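PDB 5NNS: AA9 family lytic polysaccharide monooxygenase B from Heterobasidion irregulare TC 32-1, which oxidatively cleaves glycosidic bonds in crystalline and amorphous polysaccharides at C1, using one copper ion, a reducing agent and O2 or H2O2. Local coordinates for residues 76-81 against 165-170; 152-157 against 193-198; 47-52 against 99-104; 12-17 against 61-66; 112-117 against 122-127. All blocks are in the same frame, centred on the assembly; numbering follows the deposited sequence.

Contact 1. Residues 76-81 against 165-170; sequences NQWPHT and QFYPEC. With CU (copper (II) ion), chain E.
Trp78, His80, Gln165 and Tyr167 meet at the copper active site, where the loop 76-81 faces the strand 165-170. His80 coordinates the copper through NE2 at 2.1 Å, and the amino nitrogen of His1 is a second ligand. Tyr167 brings its hydroxyl up to the same metal, with OH 2.9 Å from the copper and 4.1 Å from His80 NE2. The side chains of His80 and Tyr167 cross at about a right angle. Trp78 meets Tyr167 in a T-shaped pair: the benzo edge of the indole points at the phenol face, with CH2 lying over the ring centre and 3.4 Å from Tyr167 CD2. The ring planes stand 87° apart. Trp78 turns CG away from its own N (chi1 -175°), and the indole reaches across to the strand. At the far end of the phenol, Tyr167 OH donates to Gln165 OE1 at 2.8 Å; the donor sits above the amide carbonyl plane, 39° out of it. Gln165 itself probably takes part in O2 binding, together with the neighbouring His159. A leucine in place of Tyr167 has no hydroxyl, and would probably leave Gln165 OE1 without its donor and the edge of Trp78 without an aromatic face. Histidine ligands with a tyrosine hydroxyl at longer range are characteristic of the histidine-brace copper site of AA9 lytic polysaccharide monooxygenases.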
# COMPACT_ATOMS: atom_id res chain seq x y z
N ASN A 76 10.90 3.22 7.50
CA ASN A 76 12.05 2.98 8.38
C ASN A 76 13.15 2.26 7.60
O ASN A 76 12.97 1.88 6.44
CB ASN A 76 11.63 2.15 9.60
CG ASN A 76 10.98 0.82 9.21
OD1 ASN A 76 10.01 0.79 8.45
ND2 ASN A 76 11.51 -0.28 9.74
N GLN A 77 14.30 2.04 8.24
CA GLN A 77 15.34 1.18 7.66
C GLN A 77 14.81 -0.25 7.57
O GLN A 77 14.93 -1.04 8.51
CB GLN A 77 16.63 1.26 8.47
CG GLN A 77 17.31 2.62 8.31
CD GLN A 77 18.55 2.77 9.15
OE1 GLN A 77 18.82 1.97 10.04
NE2 GLN A 77 19.32 3.80 8.86
N TRP A 78 14.19 -0.54 6.42
CA TRP A 78 13.36 -1.72 6.23
C TRP A 78 14.24 -2.98 6.22
O TRP A 78 15.20 -3.04 5.44
CB TRP A 78 12.55 -1.59 4.94
CG TRP A 78 11.58 -2.70 4.73
CD1 TRP A 78 11.65 -3.66 3.78
CD2 TRP A 78 10.40 -2.97 5.49
NE1 TRP A 78 10.60 -4.53 3.91
CE2 TRP A 78 9.81 -4.12 4.95
CE3 TRP A 78 9.79 -2.35 6.59
CZ2 TRP A 78 8.63 -4.67 5.46
CZ3 TRP A 78 8.62 -2.89 7.09
CH2 TRP A 78 8.06 -4.05 6.53
N PRO A 79 13.92 -3.96 7.09
CA PRO A 79 14.79 -5.14 7.24
C PRO A 79 14.56 -6.31 6.27
O PRO A 79 15.38 -7.23 6.25
CB PRO A 79 14.49 -5.60 8.67
CG PRO A 79 13.07 -5.20 8.88
CD PRO A 79 12.88 -3.91 8.14
N HIS A 80 13.49 -6.29 5.48
CA HIS A 80 13.17 -7.41 4.61
C HIS A 80 13.38 -7.08 3.14
O HIS A 80 13.20 -5.94 2.72
CB HIS A 80 11.76 -7.89 4.90
CG HIS A 80 11.55 -8.24 6.34
ND1 HIS A 80 12.38 -9.10 7.02
CD2 HIS A 80 10.63 -7.80 7.24
CE1 HIS A 80 11.97 -9.20 8.27
NE2 HIS A 80 10.92 -8.42 8.43
N THR A 81 13.80 -8.08 2.38
CA THR A 81 14.20 -7.88 0.99
C THR A 81 13.46 -8.74 -0.04
O THR A 81 13.64 -8.53 -1.23
CB THR A 81 15.71 -8.12 0.86
OG1 THR A 81 16.05 -9.38 1.46
CG2 THR A 81 16.46 -7.02 1.57
N GLN A 165 3.42 -11.84 5.22
CA GLN A 165 3.47 -10.69 6.10
C GLN A 165 3.09 -9.45 5.30
O GLN A 165 3.89 -8.94 4.51
CB GLN A 165 4.85 -10.55 6.69
CG GLN A 165 5.21 -11.66 7.66
CD GLN A 165 6.60 -11.52 8.23
OE1 GLN A 165 7.24 -10.47 8.12
NE2 GLN A 165 7.09 -12.58 8.85
N PHE A 166 1.85 -9.01 5.49
CA PHE A 166 1.32 -7.82 4.86
C PHE A 166 1.58 -6.61 5.75
O PHE A 166 1.27 -6.65 6.95
CB PHE A 166 -0.19 -7.97 4.63
CG PHE A 166 -0.55 -9.13 3.76
CD1 PHE A 166 -0.62 -8.98 2.38
CD2 PHE A 166 -0.83 -10.38 4.30
CE1 PHE A 166 -0.95 -10.05 1.56
CE2 PHE A 166 -1.17 -11.45 3.50
CZ PHE A 166 -1.23 -11.29 2.12
N TYR A 167 2.17 -5.56 5.18
CA TYR A 167 2.45 -4.31 5.90
C TYR A 167 1.80 -3.16 5.14
O TYR A 167 2.45 -2.56 4.27
CB TYR A 167 3.94 -4.07 6.01
CG TYR A 167 4.71 -5.09 6.80
CD1 TYR A 167 4.81 -4.99 8.19
CD2 TYR A 167 5.37 -6.14 6.17
CE1 TYR A 167 5.54 -5.91 8.92
CE2 TYR A 167 6.09 -7.07 6.89
CZ TYR A 167 6.19 -6.94 8.26
OH TYR A 167 6.89 -7.87 8.99
N PRO A 168 0.52 -2.85 5.44
CA PRO A 168 -0.19 -1.79 4.74
C PRO A 168 -0.30 -0.50 5.54
O PRO A 168 -0.49 -0.55 6.75
CB PRO A 168 -1.58 -2.40 4.57
CG PRO A 168 -1.76 -3.24 5.79
CD PRO A 168 -0.40 -3.64 6.28
N GLU A 169 -0.17 0.64 4.87
CA GLU A 169 -0.56 1.94 5.44
C GLU A 169 -1.37 2.73 4.43
O GLU A 169 -1.27 2.49 3.23
CB GLU A 169 0.66 2.75 5.89
CG GLU A 169 1.18 2.41 7.28
CD GLU A 169 2.00 1.14 7.32
OE1 GLU A 169 2.88 0.96 6.46
OE2 GLU A 169 1.77 0.32 8.24
N CYS A 170 -2.18 3.66 4.95
CA CYS A 170 -3.08 4.49 4.14
C CYS A 170 -2.87 5.97 4.40
O CYS A 170 -2.61 6.36 5.54
CB CYS A 170 -4.53 4.15 4.46
SG CYS A 170 -5.03 2.54 3.83
CU CU E . 9.64 -7.82 10.02

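Contact 2. Residues 152-157 against 193-198; sequences RHELLA and GAYSMS
Glu154 and Tyr195 carry the hydrogen bond that joins strand 147-157 to the loop 193-198. Tyr195 OH donates to Glu154 OE1 over a short 2.5 Å. It comes in on the syn side of that oxygen, 23° out of the carboxylate plane, while OE1 lies near the plane of the phenol at its edge. The two side chains approach from opposite directions. Glu154 has CG anti to the backbone N (chi1 -172°), and the extended chain carries the carboxylate out from the strand to the phenol hydroxyl.

The charged interaction lies within the strand. Arg152 faces the same carboxylate with both terminal nitrogens: NH1 is 2.8 Å from Glu154 OE1 and NH2 is 2.9 Å from OE2, each a weak bond in a two-pronged salt bridge. OE1 therefore takes donors from both Arg152 and Tyr195, and the buried negative charge is probably well compensated. The guanidinium is held in turn by backbone carbonyls, NE bonding to Ser48 O and NH2 also to Ile47 O.

Among the apolar and aromatic contacts, the ring of Tyr195 meets that of Phe166 with the planes about 20° apart, and it also touches Met86. Here a residue of the long C-terminal loop is fixed to a central strand of the immunoglobulin-like beta-sandwich common to AA9 enzymes.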
# COMPACT_ATOMS: atom_id res chain seq x y z
N ARG A 152 -2.70 3.91 -0.74
CA ARG A 152 -2.35 2.76 0.09
C ARG A 152 -1.04 2.14 -0.40
O ARG A 152 -0.94 1.75 -1.56
CB ARG A 152 -3.50 1.74 0.03
CG ARG A 152 -3.15 0.34 0.53
CD ARG A 152 -4.38 -0.54 0.62
NE ARG A 152 -4.17 -1.69 1.50
CZ ARG A 152 -3.64 -2.86 1.13
NH1 ARG A 152 -3.25 -3.08 -0.13
NH2 ARG A 152 -3.51 -3.82 2.03
N HIS A 153 -0.06 2.03 0.50
CA HIS A 153 1.20 1.33 0.21
C HIS A 153 1.23 0.01 0.97
O HIS A 153 0.84 -0.04 2.13
CB HIS A 153 2.42 2.17 0.60
CG HIS A 153 2.60 3.38 -0.26
ND1 HIS A 153 1.87 4.54 -0.07
CD2 HIS A 153 3.40 3.61 -1.32
CE1 HIS A 153 2.22 5.43 -0.98
NE2 HIS A 153 3.16 4.90 -1.75
N GLU A 154 1.72 -1.03 0.30
CA GLU A 154 1.74 -2.37 0.87
C GLU A 154 3.02 -3.11 0.52
O GLU A 154 3.44 -3.14 -0.65
CB GLU A 154 0.54 -3.17 0.39
CG GLU A 154 0.39 -4.52 1.09
CD GLU A 154 -0.90 -5.22 0.74
OE1 GLU A 154 -1.35 -5.15 -0.43
OE2 GLU A 154 -1.49 -5.84 1.65
N LEU A 155 3.61 -3.72 1.54
CA LEU A 155 4.74 -4.62 1.38
C LEU A 155 4.28 -5.99 1.78
O LEU A 155 3.65 -6.16 2.83
CB LEU A 155 5.90 -4.18 2.26
CG LEU A 155 6.42 -2.75 2.06
CD1 LEU A 155 7.66 -2.51 2.91
CD2 LEU A 155 6.72 -2.45 0.60
N LEU A 156 4.57 -6.97 0.93
CA LEU A 156 4.26 -8.36 1.22
C LEU A 156 5.59 -9.08 1.34
O LEU A 156 6.19 -9.46 0.33
CB LEU A 156 3.39 -8.96 0.11
CG LEU A 156 3.18 -10.48 0.10
CD1 LEU A 156 2.75 -11.01 1.46
CD2 LEU A 156 2.18 -10.89 -0.99
N ALA A 157 6.07 -9.24 2.57
CA ALA A 157 7.29 -9.97 2.86
C ALA A 157 6.98 -11.46 2.94
O ALA A 157 6.13 -11.87 3.72
CB ALA A 157 7.91 -9.48 4.17
N GLY A 193 -10.70 -9.44 0.81
CA GLY A 193 -11.45 -9.94 -0.34
C GLY A 193 -10.52 -10.25 -1.50
O GLY A 193 -10.68 -11.28 -2.17
N ALA A 194 -9.56 -9.37 -1.74
CA ALA A 194 -8.61 -9.49 -2.85
C ALA A 194 -7.64 -10.66 -2.72
O ALA A 194 -7.25 -11.25 -3.73
CB ALA A 194 -7.81 -8.20 -3.00
N TYR A 195 -7.25 -10.96 -1.48
CA TYR A 195 -6.20 -11.94 -1.19
C TYR A 195 -6.78 -13.15 -0.47
O TYR A 195 -7.79 -13.05 0.22
CB TYR A 195 -5.12 -11.32 -0.28
CG TYR A 195 -4.46 -10.05 -0.79
CD1 TYR A 195 -4.10 -9.90 -2.14
CD2 TYR A 195 -4.13 -9.01 0.09
CE1 TYR A 195 -3.48 -8.73 -2.58
CE2 TYR A 195 -3.51 -7.85 -0.35
CZ TYR A 195 -3.18 -7.71 -1.69
OH TYR A 195 -2.57 -6.56 -2.13
N SER A 196 -6.13 -14.29 -0.65
CA SER A 196 -6.40 -15.48 0.17
C SER A 196 -5.21 -16.43 0.16
O SER A 196 -4.30 -16.30 -0.65
CB SER A 196 -7.66 -16.21 -0.31
OG SER A 196 -7.41 -16.99 -1.47
N MET A 197 -5.27 -17.41 1.06
CA MET A 197 -4.23 -18.44 1.15
C MET A 197 -4.20 -19.45 -0.00
O MET A 197 -3.35 -20.33 -0.00
CB MET A 197 -4.32 -19.17 2.50
CG MET A 197 -3.99 -18.29 3.71
SD MET A 197 -2.28 -17.69 3.75
CE MET A 197 -1.41 -19.17 4.28
N SER A 198 -5.12 -19.35 -0.97
CA SER A 198 -5.01 -20.13 -2.22
C SER A 198 -4.26 -19.39 -3.35
O SER A 198 -3.96 -19.99 -4.39
CB SER A 198 -6.40 -20.59 -2.69
OG SER A 198 -7.30 -19.52 -2.80

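Contact 3. Residues 47-52 against 99-104; sequences ISCNIN and ATTSSL
Ser48 and Thr101 join two loops through their hydroxyls, with Ser48 OG 2.8 Å from Thr101 OG1 in a hydrogen bond that either group could donate. Both oxygens stand between their own backbone N and carbonyl carbon (chi1 57° at Ser48 and 61° at Thr101), which brings the two oxygens together here. Cys49 lies alongside: its SG is 3.4 Å from Thr101 OG1 and 3.5 Å from Thr101 CG2, so the sulfur packs against the oxygen and the methyl branch of the same residue. Ser102 stands at the margin, its backbone N 3.6 Å from Ser48 OG.

The sulfur is one half of the disulfide between Cys49 and Cys170, which ties the loop 47-52 covalently to strand 165-176 of the beta-sandwich. Thr101, by contrast, opens the single 3-10 turn 101-103 in the loop that leads into strand 106-116. Thr100 O closes the turn, accepting from Ser103 N at 3.1 Å and from Ser103 OG at 2.7 Å; the hydroxyl donor is tilted 18° from the carbonyl plane.

Next in the chain after Cys49, Asn50 bonds through ND2 to Pro168 O and Glu169 OE2, while its OD1 accepts from Ile51 N at 2.8 Å, in the carbonyl plane. Trp106, on strand 106-116, lies against the side chains of Ser48 and Cys49.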
# COMPACT_ATOMS: atom_id res chain seq x y z
N ILE A 47 -6.94 -5.29 7.00
CA ILE A 47 -5.83 -5.34 6.05
C ILE A 47 -5.78 -4.13 5.09
O ILE A 47 -4.72 -3.85 4.53
CB ILE A 47 -5.79 -6.69 5.26
CG1 ILE A 47 -4.39 -6.91 4.65
CG2 ILE A 47 -6.91 -6.76 4.22
CD1 ILE A 47 -4.14 -8.31 4.14
N SER A 48 -6.90 -3.41 4.94
CA SER A 48 -6.94 -2.22 4.10
C SER A 48 -6.00 -1.12 4.58
O SER A 48 -5.17 -0.65 3.81
CB SER A 48 -8.37 -1.66 3.96
OG SER A 48 -8.93 -1.36 5.22
N CYS A 49 -6.12 -0.73 5.85
CA CYS A 49 -5.33 0.37 6.40
C CYS A 49 -4.64 0.07 7.73
O CYS A 49 -4.28 0.98 8.48
CB CYS A 49 -6.20 1.63 6.49
SG CYS A 49 -6.77 2.18 4.86
N ASN A 50 -4.40 -1.22 7.98
CA ASN A 50 -3.72 -1.73 9.18
C ASN A 50 -4.59 -1.64 10.43
O ASN A 50 -5.74 -1.20 10.35
CB ASN A 50 -2.37 -1.02 9.41
CG ASN A 50 -1.27 -1.97 9.84
OD1 ASN A 50 -1.51 -2.92 10.61
ND2 ASN A 50 -0.05 -1.72 9.38
N ILE A 51 -4.05 -2.09 11.56
CA ILE A 51 -4.72 -2.06 12.84
C ILE A 51 -4.28 -0.81 13.63
O ILE A 51 -3.08 -0.62 13.83
CB ILE A 51 -4.41 -3.33 13.67
CG1 ILE A 51 -4.99 -4.58 12.97
CG2 ILE A 51 -4.98 -3.23 15.08
CD1 ILE A 51 -4.42 -5.90 13.45
N ASN A 52 -5.20 0.04 14.08
CA ASN A 52 -6.65 -0.10 13.88
C ASN A 52 -7.16 0.54 12.58
O ASN A 52 -8.33 0.38 12.24
CB ASN A 52 -7.43 0.44 15.10
CG ASN A 52 -7.17 1.91 15.39
OD1 ASN A 52 -6.57 2.63 14.58
ND2 ASN A 52 -7.61 2.35 16.55
N ALA A 99 -14.91 7.65 6.14
CA ALA A 99 -15.07 6.44 5.32
C ALA A 99 -14.54 5.21 6.05
O ALA A 99 -13.48 5.27 6.67
CB ALA A 99 -14.35 6.61 3.99
N THR A 100 -15.29 4.11 5.97
CA THR A 100 -14.82 2.80 6.41
C THR A 100 -13.99 2.22 5.26
O THR A 100 -14.53 1.94 4.18
CB THR A 100 -16.00 1.85 6.77
OG1 THR A 100 -16.81 2.46 7.77
CG2 THR A 100 -15.50 0.52 7.30
N THR A 101 -12.68 2.07 5.47
CA THR A 101 -11.75 1.75 4.38
C THR A 101 -11.93 0.31 3.86
O THR A 101 -11.66 0.03 2.68
CB THR A 101 -10.27 2.01 4.76
OG1 THR A 101 -9.90 1.19 5.87
CG2 THR A 101 -10.05 3.49 5.10
N SER A 102 -12.41 -0.59 4.74
CA SER A 102 -12.73 -1.97 4.37
C SER A 102 -13.92 -2.11 3.40
O SER A 102 -14.08 -3.17 2.79
CB SER A 102 -13.00 -2.82 5.61
OG SER A 102 -14.08 -2.30 6.36
N SER A 103 -14.74 -1.06 3.27
CA SER A 103 -15.87 -1.06 2.34
C SER A 103 -15.55 -0.47 0.97
O SER A 103 -16.41 -0.49 0.09
CB SER A 103 -17.05 -0.30 2.96
OG SER A 103 -16.78 1.09 3.00
N LEU A 104 -14.34 0.04 0.78
CA LEU A 104 -14.01 0.77 -0.45
C LEU A 104 -13.64 -0.17 -1.59
O LEU A 104 -13.33 -1.35 -1.38
CB LEU A 104 -12.89 1.78 -0.20
CG LEU A 104 -13.12 2.75 0.96
CD1 LEU A 104 -11.95 3.72 1.07
CD2 LEU A 104 -14.44 3.50 0.83

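Contact 4. Residues 12-17 against 61-66; sequences TWYNGF and KSATVA
Tyr14 and Ala63 are the nearest pair along the two backbones, their CA atoms 8.0 Å apart, a spacing too wide for strand pairing. They sit on strands 12-15 and 63-66, which run in roughly opposite directions and form edges of the two different sheets of the AA9 beta-sandwich. Each strand finds its backbone partners in its own sheet: Tyr14 bonds to Tyr7, and Ala63 to Gln172 and Ile174. Side chains and a water join the two edges.

Ala63 CB rests over one face of the Tyr14 ring as a CH-pi contact, 3.9 Å from the ring centroid and 24° off the normal. It is offset toward the hydroxyl end, where CZ is its closest atom at 3.6 Å. Tyr14 keeps CG anti to the carbonyl carbon (chi1 -63°), which swings the phenol out toward strand 63-66, where the methyl group meets it broadside. Leu9 of strand 4-9 touches both residues.

Toward the loop ends the contact becomes polar and loose. Asn15 and Lys61 cross at about a right angle, with OD1 of Asn15 3.4 Å from Lys61 NZ, too poorly angled for a hydrogen bond. Both have a partner in the same backbone carbonyl, Ser27 O, which accepts from Asn15 ND2 and weakly from Lys61 NZ.

At the other end, a water lies in the plane of the Tyr14 ring at its edge, accepting from Tyr14 OH at 2.5 Å and donating to Thr64 O at 3.0 Å.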
# COMPACT_ATOMS: atom_id res chain seq x y z
N THR A 12 5.79 18.27 -1.41
CA THR A 12 5.52 18.70 -0.03
C THR A 12 5.64 17.52 0.94
O THR A 12 5.07 16.46 0.70
CB THR A 12 4.11 19.30 0.11
OG1 THR A 12 3.97 20.40 -0.79
CG2 THR A 12 3.84 19.78 1.55
N TRP A 13 6.36 17.74 2.03
CA TRP A 13 6.56 16.73 3.07
C TRP A 13 5.31 16.59 3.94
O TRP A 13 4.70 17.59 4.31
CB TRP A 13 7.75 17.12 3.94
CG TRP A 13 8.11 16.11 5.00
CD1 TRP A 13 7.68 16.09 6.30
CD2 TRP A 13 8.98 14.99 4.83
NE1 TRP A 13 8.23 15.00 6.95
CE2 TRP A 13 9.03 14.32 6.08
CE3 TRP A 13 9.72 14.48 3.75
CZ2 TRP A 13 9.80 13.16 6.27
CZ3 TRP A 13 10.49 13.32 3.95
CH2 TRP A 13 10.52 12.68 5.20
N TYR A 14 4.95 15.35 4.27
CA TYR A 14 3.87 15.06 5.22
C TYR A 14 4.35 14.03 6.24
O TYR A 14 4.83 12.95 5.86
CB TYR A 14 2.64 14.53 4.50
CG TYR A 14 2.02 15.51 3.55
CD1 TYR A 14 1.03 16.39 3.97
CD2 TYR A 14 2.42 15.56 2.21
CE1 TYR A 14 0.46 17.30 3.09
CE2 TYR A 14 1.85 16.46 1.32
CZ TYR A 14 0.87 17.33 1.77
OH TYR A 14 0.30 18.22 0.90
N ASN A 15 4.23 14.37 7.53
CA ASN A 15 4.47 13.42 8.62
C ASN A 15 3.40 12.34 8.58
O ASN A 15 2.26 12.61 8.19
CB ASN A 15 4.46 14.12 9.99
CG ASN A 15 3.07 14.61 10.40
OD1 ASN A 15 2.55 15.56 9.82
ND2 ASN A 15 2.47 13.93 11.38
N GLY A 16 3.77 11.12 8.95
CA GLY A 16 2.82 10.01 9.10
C GLY A 16 2.43 9.84 10.56
O GLY A 16 2.85 10.61 11.42
N PHE A 17 1.64 8.80 10.84
CA PHE A 17 1.30 8.43 12.21
C PHE A 17 2.53 7.83 12.89
O PHE A 17 3.35 7.20 12.23
CB PHE A 17 0.14 7.41 12.22
CG PHE A 17 -0.44 7.18 13.58
CD1 PHE A 17 -1.39 8.05 14.10
CD2 PHE A 17 -0.02 6.11 14.35
CE1 PHE A 17 -1.91 7.85 15.36
CE2 PHE A 17 -0.55 5.90 15.62
CZ PHE A 17 -1.50 6.78 16.12
N LYS A 61 -5.77 14.90 8.58
CA LYS A 61 -5.45 15.75 7.43
C LYS A 61 -5.67 14.98 6.12
O LYS A 61 -5.87 13.76 6.14
CB LYS A 61 -4.00 16.24 7.51
CG LYS A 61 -3.58 16.87 8.84
CD LYS A 61 -2.51 17.94 8.64
CE LYS A 61 -1.64 18.18 9.86
NZ LYS A 61 -0.42 17.31 9.92
N SER A 62 -5.68 15.72 5.01
CA SER A 62 -5.65 15.15 3.65
C SER A 62 -4.65 15.94 2.79
O SER A 62 -4.57 17.16 2.91
CB SER A 62 -7.03 15.20 2.98
OG SER A 62 -7.97 14.35 3.62
N ALA A 63 -3.91 15.26 1.92
CA ALA A 63 -2.95 15.91 1.03
C ALA A 63 -3.63 16.23 -0.29
O ALA A 63 -4.13 15.33 -0.95
CB ALA A 63 -1.74 15.02 0.80
N THR A 64 -3.64 17.51 -0.67
CA THR A 64 -4.17 17.91 -1.97
C THR A 64 -3.07 17.81 -3.01
O THR A 64 -2.00 18.38 -2.84
CB THR A 64 -4.74 19.34 -1.94
OG1 THR A 64 -5.69 19.44 -0.87
CG2 THR A 64 -5.43 19.68 -3.26
N VAL A 65 -3.35 17.06 -4.09
CA VAL A 65 -2.38 16.80 -5.17
C VAL A 65 -3.10 16.67 -6.51
O VAL A 65 -4.22 16.17 -6.57
CB VAL A 65 -1.54 15.51 -4.92
CG1 VAL A 65 -0.55 15.72 -3.79
CG2 VAL A 65 -2.41 14.30 -4.63
N ALA A 66 -2.46 17.13 -7.58
CA ALA A 66 -3.01 16.97 -8.92
C ALA A 66 -2.86 15.52 -9.36
O ALA A 66 -1.92 14.83 -8.95
CB ALA A 66 -2.30 17.89 -9.91
O HOH W 1 0.68 17.75 -1.54

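Contact 5. Residues 112-117 against 122-127; sequences VGLVSG and GTWGMG
Leu114 and Trp124 form the packed side of this antiparallel hairpin, as a non-hydrogen-bonded pair whose side chains share one face. Leu114 CB lies 3.9 Å from the centroid of the six-membered indole ring, only 14° off its normal, a CH-pi contact. Leu114 CD1 sits over the same ring system nearer its rim. CG of Leu114 is anti to the backbone N (chi1 179°), which sets CB and CD1 over the indole face. The edge of the ring bonds elsewhere, NE1 to Leu119 O, and Tyr215 meets the ring edge-to-face. A serine in place of Trp124 would probably leave Leu114 and Tyr215 facing a gap and Leu119 O without its donor.

The backbones are joined by three hydrogen bonds. Val115 N donates to Thr123 O at 2.8 Å, Thr123 N to Ser116 O at 2.9 Å, and Gly125 N to Gly113 O at 3.0 Å. Glycines suit the close backbones: a CB on Gly122 would run into Ser116 O, one on Gly125 into Val112 O and one on Gly117 into Gly122 CA.

The opposite face, with Ser116 and Thr123, is exposed and looser. Their hydroxyls, OG and OG1, stay 4.3 Å apart and are bridged by a water 2.7 Å from Ser116 OG and 2.6 Å from Thr123 OG1. Val115, also exposed, rests CB against Thr123 O.

Val115 and Ser116 both stand opposite Thr123, making a classic beta bulge in a hairpin whose second strand runs, with Trp124 as N-cap residue, straight into helix 125-131.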
# COMPACT_ATOMS: atom_id res chain seq x y z
N VAL A 112 5.75 -3.84 -8.16
CA VAL A 112 6.96 -4.49 -8.65
C VAL A 112 7.17 -5.72 -7.79
O VAL A 112 7.31 -5.62 -6.57
CB VAL A 112 8.20 -3.57 -8.59
CG1 VAL A 112 9.41 -4.26 -9.21
CG2 VAL A 112 7.95 -2.24 -9.31
N GLY A 113 7.17 -6.88 -8.44
CA GLY A 113 7.34 -8.17 -7.78
C GLY A 113 8.75 -8.67 -8.02
O GLY A 113 9.72 -7.97 -7.73
N LEU A 114 8.85 -9.89 -8.56
CA LEU A 114 10.15 -10.48 -8.88
C LEU A 114 10.62 -9.88 -10.20
O LEU A 114 10.01 -10.13 -11.23
CB LEU A 114 10.05 -12.00 -8.97
CG LEU A 114 11.33 -12.76 -9.32
CD1 LEU A 114 12.45 -12.42 -8.35
CD2 LEU A 114 11.04 -14.25 -9.34
N VAL A 115 11.67 -9.06 -10.15
CA VAL A 115 12.17 -8.35 -11.32
C VAL A 115 13.01 -9.28 -12.20
O VAL A 115 12.89 -9.26 -13.42
CB VAL A 115 12.98 -7.09 -10.92
CG1 VAL A 115 13.67 -6.45 -12.12
CG2 VAL A 115 12.06 -6.09 -10.23
N SER A 116 13.86 -10.08 -11.57
CA SER A 116 14.64 -11.10 -12.26
C SER A 116 15.21 -12.09 -11.26
O SER A 116 15.15 -11.87 -10.05
CB SER A 116 15.79 -10.48 -13.07
OG SER A 116 16.92 -10.22 -12.24
N GLY A 117 15.78 -13.17 -11.78
CA GLY A 117 16.35 -14.22 -10.95
C GLY A 117 15.29 -15.12 -10.37
O GLY A 117 14.14 -15.14 -10.83
N GLY A 122 16.95 -13.75 -6.39
CA GLY A 122 16.62 -12.73 -7.40
C GLY A 122 16.50 -11.32 -6.85
O GLY A 122 16.80 -11.06 -5.69
N THR A 123 16.07 -10.41 -7.71
CA THR A 123 15.84 -9.02 -7.35
C THR A 123 14.34 -8.79 -7.21
O THR A 123 13.58 -9.03 -8.16
CB THR A 123 16.41 -8.07 -8.42
OG1 THR A 123 17.82 -8.27 -8.52
CG2 THR A 123 16.13 -6.61 -8.06
N TRP A 124 13.93 -8.32 -6.04
CA TRP A 124 12.54 -8.00 -5.74
C TRP A 124 12.34 -6.50 -5.58
O TRP A 124 13.27 -5.77 -5.24
CB TRP A 124 12.12 -8.69 -4.43
CG TRP A 124 12.04 -10.19 -4.48
CD1 TRP A 124 13.05 -11.07 -4.19
CD2 TRP A 124 10.89 -10.97 -4.78
NE1 TRP A 124 12.59 -12.37 -4.32
CE2 TRP A 124 11.27 -12.33 -4.68
CE3 TRP A 124 9.58 -10.66 -5.14
CZ2 TRP A 124 10.38 -13.37 -4.91
CZ3 TRP A 124 8.69 -11.70 -5.38
CH2 TRP A 124 9.10 -13.04 -5.27
N GLY A 125 11.11 -6.05 -5.82
CA GLY A 125 10.70 -4.67 -5.54
C GLY A 125 11.05 -4.20 -4.13
O GLY A 125 11.47 -3.07 -3.93
N MET A 126 10.88 -5.09 -3.16
CA MET A 126 11.18 -4.78 -1.76
C MET A 126 12.67 -4.51 -1.54
O MET A 126 13.02 -3.63 -0.75
CB MET A 126 10.72 -5.90 -0.84
CG MET A 126 10.58 -5.50 0.61
SD MET A 126 9.95 -6.85 1.62
CE MET A 126 8.30 -7.04 0.94
N GLY A 127 13.52 -5.27 -2.23
CA GLY A 127 14.96 -4.99 -2.29
C GLY A 127 15.29 -3.67 -2.95
O GLY A 127 16.22 -2.98 -2.54
O HOH W 2 17.97 -10.49 -9.81

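Overall arrangement
Contacts 1, 2 and 3 are buried; contact 4 lies at the surface and contact 5 is only partly covered. Contacts 1 and 2 share the core of the six-stranded sheet, where strands 147-157 and 165-176 are neighbours: one carries metal and aromatic chemistry, the other a buried charge network. Contact 3 is bound to both, by the disulfide to contact 1 and by Arg152 to contact 2. Contact 5, an edge hairpin held by backbone bonds, reaches contacts 1 and 2 mainly through Met126. Contact 4 touches none of the others and joins edges of the two sheets with a methyl group on a ring and a water.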